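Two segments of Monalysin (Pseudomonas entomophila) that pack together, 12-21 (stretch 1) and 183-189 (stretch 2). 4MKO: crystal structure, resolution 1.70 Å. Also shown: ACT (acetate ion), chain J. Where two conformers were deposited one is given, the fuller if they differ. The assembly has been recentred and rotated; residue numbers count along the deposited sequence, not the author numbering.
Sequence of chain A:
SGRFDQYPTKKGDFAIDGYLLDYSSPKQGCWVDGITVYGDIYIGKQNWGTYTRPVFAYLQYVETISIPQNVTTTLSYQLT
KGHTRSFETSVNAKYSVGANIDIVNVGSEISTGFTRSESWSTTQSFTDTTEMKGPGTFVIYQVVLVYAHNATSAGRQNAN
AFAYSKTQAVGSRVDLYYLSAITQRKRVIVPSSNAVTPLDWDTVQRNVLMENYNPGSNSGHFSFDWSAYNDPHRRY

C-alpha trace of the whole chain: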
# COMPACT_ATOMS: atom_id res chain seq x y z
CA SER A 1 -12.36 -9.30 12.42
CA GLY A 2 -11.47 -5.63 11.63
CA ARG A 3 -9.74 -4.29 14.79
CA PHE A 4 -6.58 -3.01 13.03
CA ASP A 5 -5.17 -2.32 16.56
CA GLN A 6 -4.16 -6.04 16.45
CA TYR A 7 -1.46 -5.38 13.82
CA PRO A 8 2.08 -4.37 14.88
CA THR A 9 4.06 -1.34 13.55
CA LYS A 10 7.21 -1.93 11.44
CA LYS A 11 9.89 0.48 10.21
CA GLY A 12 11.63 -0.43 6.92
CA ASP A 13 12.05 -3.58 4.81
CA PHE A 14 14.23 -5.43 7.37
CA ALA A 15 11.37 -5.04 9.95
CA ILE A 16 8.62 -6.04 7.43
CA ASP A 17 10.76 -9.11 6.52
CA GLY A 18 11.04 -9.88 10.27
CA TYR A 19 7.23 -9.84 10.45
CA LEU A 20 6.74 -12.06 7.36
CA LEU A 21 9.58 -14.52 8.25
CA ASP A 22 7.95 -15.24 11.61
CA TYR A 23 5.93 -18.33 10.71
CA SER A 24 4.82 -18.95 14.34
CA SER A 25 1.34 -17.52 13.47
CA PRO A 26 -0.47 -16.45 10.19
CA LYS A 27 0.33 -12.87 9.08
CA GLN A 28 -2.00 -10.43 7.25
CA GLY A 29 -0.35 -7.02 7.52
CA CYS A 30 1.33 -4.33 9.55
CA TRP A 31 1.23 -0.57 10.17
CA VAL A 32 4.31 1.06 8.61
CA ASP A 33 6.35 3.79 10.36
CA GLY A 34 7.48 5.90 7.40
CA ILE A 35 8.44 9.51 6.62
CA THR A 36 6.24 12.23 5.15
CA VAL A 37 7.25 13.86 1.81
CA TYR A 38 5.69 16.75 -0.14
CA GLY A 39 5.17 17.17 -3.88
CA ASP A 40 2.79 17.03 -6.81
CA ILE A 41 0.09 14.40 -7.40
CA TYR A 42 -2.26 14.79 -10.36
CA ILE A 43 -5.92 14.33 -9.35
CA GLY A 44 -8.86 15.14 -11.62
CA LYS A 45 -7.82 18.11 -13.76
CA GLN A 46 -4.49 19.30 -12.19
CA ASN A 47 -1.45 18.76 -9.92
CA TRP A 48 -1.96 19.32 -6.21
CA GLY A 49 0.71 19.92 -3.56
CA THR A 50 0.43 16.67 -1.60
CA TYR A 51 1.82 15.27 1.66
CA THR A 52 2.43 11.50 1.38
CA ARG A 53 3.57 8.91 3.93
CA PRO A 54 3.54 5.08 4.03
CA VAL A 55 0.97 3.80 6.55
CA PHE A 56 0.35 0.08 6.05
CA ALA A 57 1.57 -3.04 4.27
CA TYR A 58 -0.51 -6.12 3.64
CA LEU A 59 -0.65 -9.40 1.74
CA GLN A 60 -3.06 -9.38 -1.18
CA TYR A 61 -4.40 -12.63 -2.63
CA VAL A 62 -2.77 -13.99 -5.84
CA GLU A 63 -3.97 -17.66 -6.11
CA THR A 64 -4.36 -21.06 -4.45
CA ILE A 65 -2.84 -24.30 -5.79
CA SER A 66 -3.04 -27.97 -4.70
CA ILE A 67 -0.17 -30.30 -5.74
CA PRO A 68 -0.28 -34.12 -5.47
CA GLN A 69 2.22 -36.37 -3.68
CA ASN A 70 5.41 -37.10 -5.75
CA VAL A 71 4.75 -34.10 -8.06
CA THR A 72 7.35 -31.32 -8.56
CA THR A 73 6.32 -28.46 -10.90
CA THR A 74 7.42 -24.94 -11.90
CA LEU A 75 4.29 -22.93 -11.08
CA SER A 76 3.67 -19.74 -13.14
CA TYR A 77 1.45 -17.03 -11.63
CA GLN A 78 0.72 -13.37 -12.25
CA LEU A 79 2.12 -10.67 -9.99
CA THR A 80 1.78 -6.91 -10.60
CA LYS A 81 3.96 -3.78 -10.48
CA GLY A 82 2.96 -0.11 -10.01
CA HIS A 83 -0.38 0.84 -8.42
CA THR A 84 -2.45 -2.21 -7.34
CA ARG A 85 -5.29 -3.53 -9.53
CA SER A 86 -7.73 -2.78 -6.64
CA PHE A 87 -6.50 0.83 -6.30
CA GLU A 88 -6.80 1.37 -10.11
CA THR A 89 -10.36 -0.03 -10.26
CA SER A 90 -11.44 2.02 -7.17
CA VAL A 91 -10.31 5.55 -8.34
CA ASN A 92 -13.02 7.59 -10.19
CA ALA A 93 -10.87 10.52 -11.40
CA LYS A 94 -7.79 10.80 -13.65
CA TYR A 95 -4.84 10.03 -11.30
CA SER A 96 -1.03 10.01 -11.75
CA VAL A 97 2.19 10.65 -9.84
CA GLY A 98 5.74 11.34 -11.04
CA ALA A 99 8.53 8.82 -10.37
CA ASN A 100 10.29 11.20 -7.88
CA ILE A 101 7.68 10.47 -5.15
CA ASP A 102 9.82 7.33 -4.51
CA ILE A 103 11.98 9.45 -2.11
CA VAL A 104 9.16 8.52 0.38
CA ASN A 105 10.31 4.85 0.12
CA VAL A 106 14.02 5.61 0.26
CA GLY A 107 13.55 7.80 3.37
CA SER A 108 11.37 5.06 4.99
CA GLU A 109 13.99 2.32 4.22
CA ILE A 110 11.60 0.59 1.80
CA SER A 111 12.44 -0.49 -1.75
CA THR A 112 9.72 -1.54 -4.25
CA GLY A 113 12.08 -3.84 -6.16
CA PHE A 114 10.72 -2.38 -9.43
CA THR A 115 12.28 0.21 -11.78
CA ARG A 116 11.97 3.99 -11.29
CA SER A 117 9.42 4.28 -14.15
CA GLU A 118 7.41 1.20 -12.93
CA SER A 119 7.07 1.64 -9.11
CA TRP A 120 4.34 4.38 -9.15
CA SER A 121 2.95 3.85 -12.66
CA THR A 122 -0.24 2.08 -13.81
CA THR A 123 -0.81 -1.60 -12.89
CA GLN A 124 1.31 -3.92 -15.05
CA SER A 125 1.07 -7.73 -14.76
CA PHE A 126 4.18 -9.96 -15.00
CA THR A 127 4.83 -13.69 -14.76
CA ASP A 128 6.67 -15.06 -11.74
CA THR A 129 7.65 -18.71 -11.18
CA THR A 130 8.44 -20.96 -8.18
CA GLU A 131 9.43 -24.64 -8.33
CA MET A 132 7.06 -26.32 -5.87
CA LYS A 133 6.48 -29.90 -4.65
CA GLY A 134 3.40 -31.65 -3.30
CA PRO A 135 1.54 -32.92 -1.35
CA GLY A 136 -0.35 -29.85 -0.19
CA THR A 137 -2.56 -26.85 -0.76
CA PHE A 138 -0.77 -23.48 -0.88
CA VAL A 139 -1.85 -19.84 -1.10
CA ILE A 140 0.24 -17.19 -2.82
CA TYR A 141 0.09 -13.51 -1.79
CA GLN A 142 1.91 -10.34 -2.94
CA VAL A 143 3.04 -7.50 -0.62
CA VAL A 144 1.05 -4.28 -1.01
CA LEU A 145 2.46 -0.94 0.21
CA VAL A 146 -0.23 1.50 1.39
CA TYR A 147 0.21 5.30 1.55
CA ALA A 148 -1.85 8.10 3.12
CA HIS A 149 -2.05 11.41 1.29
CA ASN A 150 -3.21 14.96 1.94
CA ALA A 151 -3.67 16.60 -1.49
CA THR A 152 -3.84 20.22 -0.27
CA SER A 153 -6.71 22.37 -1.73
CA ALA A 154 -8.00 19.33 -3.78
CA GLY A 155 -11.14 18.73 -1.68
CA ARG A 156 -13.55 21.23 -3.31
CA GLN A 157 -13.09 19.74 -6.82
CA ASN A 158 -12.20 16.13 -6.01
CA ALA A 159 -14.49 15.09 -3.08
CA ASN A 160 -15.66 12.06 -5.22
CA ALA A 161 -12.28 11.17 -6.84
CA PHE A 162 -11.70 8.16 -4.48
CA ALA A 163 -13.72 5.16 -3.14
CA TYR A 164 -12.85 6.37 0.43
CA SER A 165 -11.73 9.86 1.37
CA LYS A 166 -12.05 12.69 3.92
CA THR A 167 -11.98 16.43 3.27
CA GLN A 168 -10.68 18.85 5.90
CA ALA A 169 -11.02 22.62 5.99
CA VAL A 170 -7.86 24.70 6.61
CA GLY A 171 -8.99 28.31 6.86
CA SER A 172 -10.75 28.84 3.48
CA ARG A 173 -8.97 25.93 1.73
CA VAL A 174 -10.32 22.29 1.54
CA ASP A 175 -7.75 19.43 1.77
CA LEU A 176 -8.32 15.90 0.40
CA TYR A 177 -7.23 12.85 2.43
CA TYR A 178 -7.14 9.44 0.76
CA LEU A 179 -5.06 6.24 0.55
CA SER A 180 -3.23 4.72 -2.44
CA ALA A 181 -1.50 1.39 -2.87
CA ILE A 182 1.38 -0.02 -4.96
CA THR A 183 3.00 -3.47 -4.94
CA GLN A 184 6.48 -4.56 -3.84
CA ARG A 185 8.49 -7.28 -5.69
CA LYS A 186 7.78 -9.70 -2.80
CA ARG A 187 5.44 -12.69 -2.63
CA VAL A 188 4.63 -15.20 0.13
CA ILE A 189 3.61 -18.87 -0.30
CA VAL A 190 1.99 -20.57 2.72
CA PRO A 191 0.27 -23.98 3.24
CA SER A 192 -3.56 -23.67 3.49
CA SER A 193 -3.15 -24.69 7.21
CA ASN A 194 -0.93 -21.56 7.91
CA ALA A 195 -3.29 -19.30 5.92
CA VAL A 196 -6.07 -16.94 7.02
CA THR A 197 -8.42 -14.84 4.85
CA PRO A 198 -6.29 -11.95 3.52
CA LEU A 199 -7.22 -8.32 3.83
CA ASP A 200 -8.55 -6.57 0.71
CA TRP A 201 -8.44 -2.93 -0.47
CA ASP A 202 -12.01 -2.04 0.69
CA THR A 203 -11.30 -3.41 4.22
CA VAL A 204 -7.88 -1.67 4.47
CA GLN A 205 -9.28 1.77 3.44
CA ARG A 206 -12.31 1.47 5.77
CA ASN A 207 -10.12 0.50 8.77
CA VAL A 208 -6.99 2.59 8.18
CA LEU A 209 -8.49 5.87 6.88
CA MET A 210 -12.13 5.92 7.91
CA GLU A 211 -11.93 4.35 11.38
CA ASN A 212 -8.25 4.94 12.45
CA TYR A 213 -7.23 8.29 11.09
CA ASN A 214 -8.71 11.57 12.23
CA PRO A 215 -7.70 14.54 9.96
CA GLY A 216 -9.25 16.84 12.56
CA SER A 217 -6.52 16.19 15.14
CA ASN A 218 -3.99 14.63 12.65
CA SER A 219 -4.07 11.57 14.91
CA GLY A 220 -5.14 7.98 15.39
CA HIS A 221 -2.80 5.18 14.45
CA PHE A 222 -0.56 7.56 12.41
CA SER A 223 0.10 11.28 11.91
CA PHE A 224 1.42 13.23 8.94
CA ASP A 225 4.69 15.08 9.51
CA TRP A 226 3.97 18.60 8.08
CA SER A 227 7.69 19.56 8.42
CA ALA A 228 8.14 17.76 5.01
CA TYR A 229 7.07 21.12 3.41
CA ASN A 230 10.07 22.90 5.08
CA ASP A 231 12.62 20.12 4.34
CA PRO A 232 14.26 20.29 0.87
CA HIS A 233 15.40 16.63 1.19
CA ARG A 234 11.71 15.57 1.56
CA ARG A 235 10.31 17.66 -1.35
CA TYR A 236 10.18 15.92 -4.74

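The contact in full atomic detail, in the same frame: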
# COMPACT_ATOMS: atom_id res chain seq x y z
N GLY A 12 10.71 0.02 7.96
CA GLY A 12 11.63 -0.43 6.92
C GLY A 12 11.48 -1.88 6.52
O GLY A 12 10.83 -2.67 7.22
N ASP A 13 12.11 -2.24 5.39
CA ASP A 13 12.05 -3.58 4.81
C ASP A 13 12.62 -4.66 5.71
O ASP A 13 12.08 -5.77 5.69
CB ASP A 13 12.73 -3.62 3.43
CG ASP A 13 11.90 -3.09 2.26
OD1 ASP A 13 10.65 -3.05 2.38
OD2 ASP A 13 12.50 -2.76 1.22
N PHE A 14 13.70 -4.38 6.47
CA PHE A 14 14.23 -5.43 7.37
C PHE A 14 13.16 -5.81 8.41
O PHE A 14 12.95 -7.00 8.63
CB PHE A 14 15.54 -5.01 8.06
CG PHE A 14 16.73 -5.12 7.13
CD1 PHE A 14 17.25 -6.36 6.79
CD2 PHE A 14 17.35 -3.98 6.64
CE1 PHE A 14 18.35 -6.46 5.92
CE2 PHE A 14 18.45 -4.08 5.77
CZ PHE A 14 18.95 -5.32 5.44
N ALA A 15 12.45 -4.80 8.97
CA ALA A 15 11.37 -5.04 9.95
C ALA A 15 10.15 -5.74 9.34
O ALA A 15 9.63 -6.67 9.96
CB ALA A 15 10.98 -3.75 10.66
N ILE A 16 9.73 -5.37 8.11
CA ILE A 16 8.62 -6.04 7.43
C ILE A 16 9.00 -7.51 7.14
O ILE A 16 8.16 -8.40 7.30
CB ILE A 16 8.13 -5.29 6.16
CG1 ILE A 16 7.60 -3.89 6.54
CG2 ILE A 16 7.10 -6.12 5.33
CD1 ILE A 16 7.55 -2.85 5.41
N ASP A 17 10.26 -7.75 6.73
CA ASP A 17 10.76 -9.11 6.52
C ASP A 17 10.72 -9.89 7.84
O ASP A 17 10.34 -11.04 7.82
CB ASP A 17 12.19 -9.08 6.01
CG ASP A 17 12.29 -9.02 4.51
OD1 ASP A 17 11.28 -9.28 3.84
OD2 ASP A 17 13.41 -8.80 4.00
N GLY A 18 11.08 -9.25 8.94
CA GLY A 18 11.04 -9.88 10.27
C GLY A 18 9.63 -10.37 10.57
O GLY A 18 9.42 -11.51 11.00
N TYR A 19 8.64 -9.52 10.27
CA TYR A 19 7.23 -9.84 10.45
C TYR A 19 6.81 -11.04 9.58
O TYR A 19 6.20 -12.00 10.08
CB TYR A 19 6.38 -8.58 10.14
CG TYR A 19 4.89 -8.81 10.14
CD1 TYR A 19 4.18 -8.94 11.33
CD2 TYR A 19 4.17 -8.89 8.95
CE1 TYR A 19 2.80 -9.12 11.34
CE2 TYR A 19 2.80 -9.12 8.94
CZ TYR A 19 2.12 -9.23 10.14
OH TYR A 19 0.77 -9.47 10.12
N LEU A 20 7.15 -11.00 8.28
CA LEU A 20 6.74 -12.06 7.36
C LEU A 20 7.49 -13.36 7.54
O LEU A 20 6.94 -14.41 7.16
CB LEU A 20 6.83 -11.60 5.90
CG LEU A 20 5.91 -10.44 5.47
CD1 LEU A 20 6.27 -9.98 4.07
CD2 LEU A 20 4.44 -10.87 5.52
N LEU A 21 8.74 -13.31 8.07
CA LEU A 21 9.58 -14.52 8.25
C LEU A 21 9.32 -15.21 9.57
O LEU A 21 9.93 -16.25 9.86
CB LEU A 21 11.06 -14.21 8.07
CG LEU A 21 11.49 -13.82 6.64
CD1 LEU A 21 12.88 -13.30 6.65
CD2 LEU A 21 11.35 -14.98 5.67
N THR A 183 2.44 -2.19 -5.38
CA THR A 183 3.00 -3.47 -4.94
C THR A 183 4.50 -3.38 -4.77
O THR A 183 5.15 -2.49 -5.33
CB THR A 183 2.72 -4.58 -5.97
OG1 THR A 183 2.99 -4.06 -7.27
CG2 THR A 183 1.31 -5.15 -5.86
N GLN A 184 5.04 -4.35 -4.03
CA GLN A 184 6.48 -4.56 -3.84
C GLN A 184 6.80 -5.89 -4.55
O GLN A 184 5.93 -6.76 -4.64
CB GLN A 184 6.80 -4.70 -2.34
CG GLN A 184 8.29 -4.69 -2.01
CD GLN A 184 8.54 -4.71 -0.53
OE1 GLN A 184 7.93 -5.47 0.23
NE2 GLN A 184 9.47 -3.89 -0.10
N ARG A 185 8.04 -6.05 -5.03
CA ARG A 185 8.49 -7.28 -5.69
C ARG A 185 8.79 -8.35 -4.61
O ARG A 185 9.93 -8.78 -4.42
CB ARG A 185 9.71 -7.00 -6.58
CG ARG A 185 9.97 -8.16 -7.55
CD ARG A 185 10.87 -7.79 -8.72
NE ARG A 185 12.17 -7.29 -8.29
CZ ARG A 185 13.26 -8.03 -8.14
NH1 ARG A 185 13.21 -9.34 -8.35
NH2 ARG A 185 14.40 -7.46 -7.77
N LYS A 186 7.72 -8.74 -3.89
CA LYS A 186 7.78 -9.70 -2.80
C LYS A 186 6.48 -10.49 -2.76
O LYS A 186 5.39 -9.90 -2.80
CB LYS A 186 7.99 -8.92 -1.50
CG LYS A 186 8.47 -9.73 -0.33
CD LYS A 186 8.96 -8.84 0.80
CE LYS A 186 10.30 -8.20 0.53
NZ LYS A 186 10.80 -7.46 1.71
N ARG A 187 6.60 -11.81 -2.69
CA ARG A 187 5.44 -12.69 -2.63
C ARG A 187 5.68 -13.75 -1.56
O ARG A 187 6.82 -14.16 -1.34
CB ARG A 187 5.13 -13.31 -4.01
CG ARG A 187 6.16 -14.33 -4.50
CD ARG A 187 5.82 -15.76 -4.10
NE ARG A 187 6.87 -16.70 -4.50
CZ ARG A 187 7.95 -17.01 -3.78
NH1 ARG A 187 8.16 -16.43 -2.60
NH2 ARG A 187 8.83 -17.89 -4.24
N VAL A 188 4.60 -14.21 -0.94
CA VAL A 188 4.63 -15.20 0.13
C VAL A 188 3.83 -16.40 -0.34
O VAL A 188 2.76 -16.23 -0.91
CB VAL A 188 3.99 -14.58 1.41
CG1 VAL A 188 3.93 -15.60 2.56
CG2 VAL A 188 4.74 -13.32 1.86
N ILE A 189 4.33 -17.61 -0.04
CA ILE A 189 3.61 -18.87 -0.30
C ILE A 189 3.47 -19.57 1.04
O ILE A 189 4.47 -19.80 1.71
CB ILE A 189 4.28 -19.78 -1.38
CG1 ILE A 189 4.52 -19.02 -2.72
CG2 ILE A 189 3.39 -21.01 -1.63
CD1 ILE A 189 5.33 -19.82 -3.75
C ACT J . 14.01 -5.80 0.26
O ACT J . 13.03 -6.01 0.99
OXT ACT J . 14.48 -4.66 -0.01
CH3 ACT J . 14.69 -7.03 -0.35
O HOH W 1 9.21 -5.41 2.79

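The helix of stretch 1 runs nearly parallel to strand 186-189, 11° apart in direction, but their axes come no closer than 11.5 Å. Side chains must span that gap, and the helical spacing of D13, D17 and L20 supplies them from one face.

D13 points toward stretch 2 and accepts a hydrogen bond at OD1 from Q184 NE2 (2.9 Å). Q184, extended through chi1 and chi2, reaches out from the strand before the corner at R185. A water completes the cluster: it donates to D13 OD1 and to Q184 OE1 and accepts from K186 NZ, so the amide and the ammonium share one carboxylate's surroundings. F14, one residue on, points away and takes no part.

I16 also points toward stretch 2, but its CG2 stays 5.2 Å from Q184 OE1. D17 leaves the helix sideways, but its carboxylate turns nearer, and OD1 forms a salt bridge with K186 NZ at 2.8 Å. D13 OD1 lies 4.5 Å from K186 NZ, adding favourable charge without a second bridge. An acetate ion, probably from the crystallisation liquor, also accepts from K186 NZ.

At L20 the chemistry turns apolar: CD1 lies 4.3 Å from V188 CG2 and 4.4 Å from K186 CD, so the lysine's aliphatic stem meets leucine while its ammonium bridges to D17.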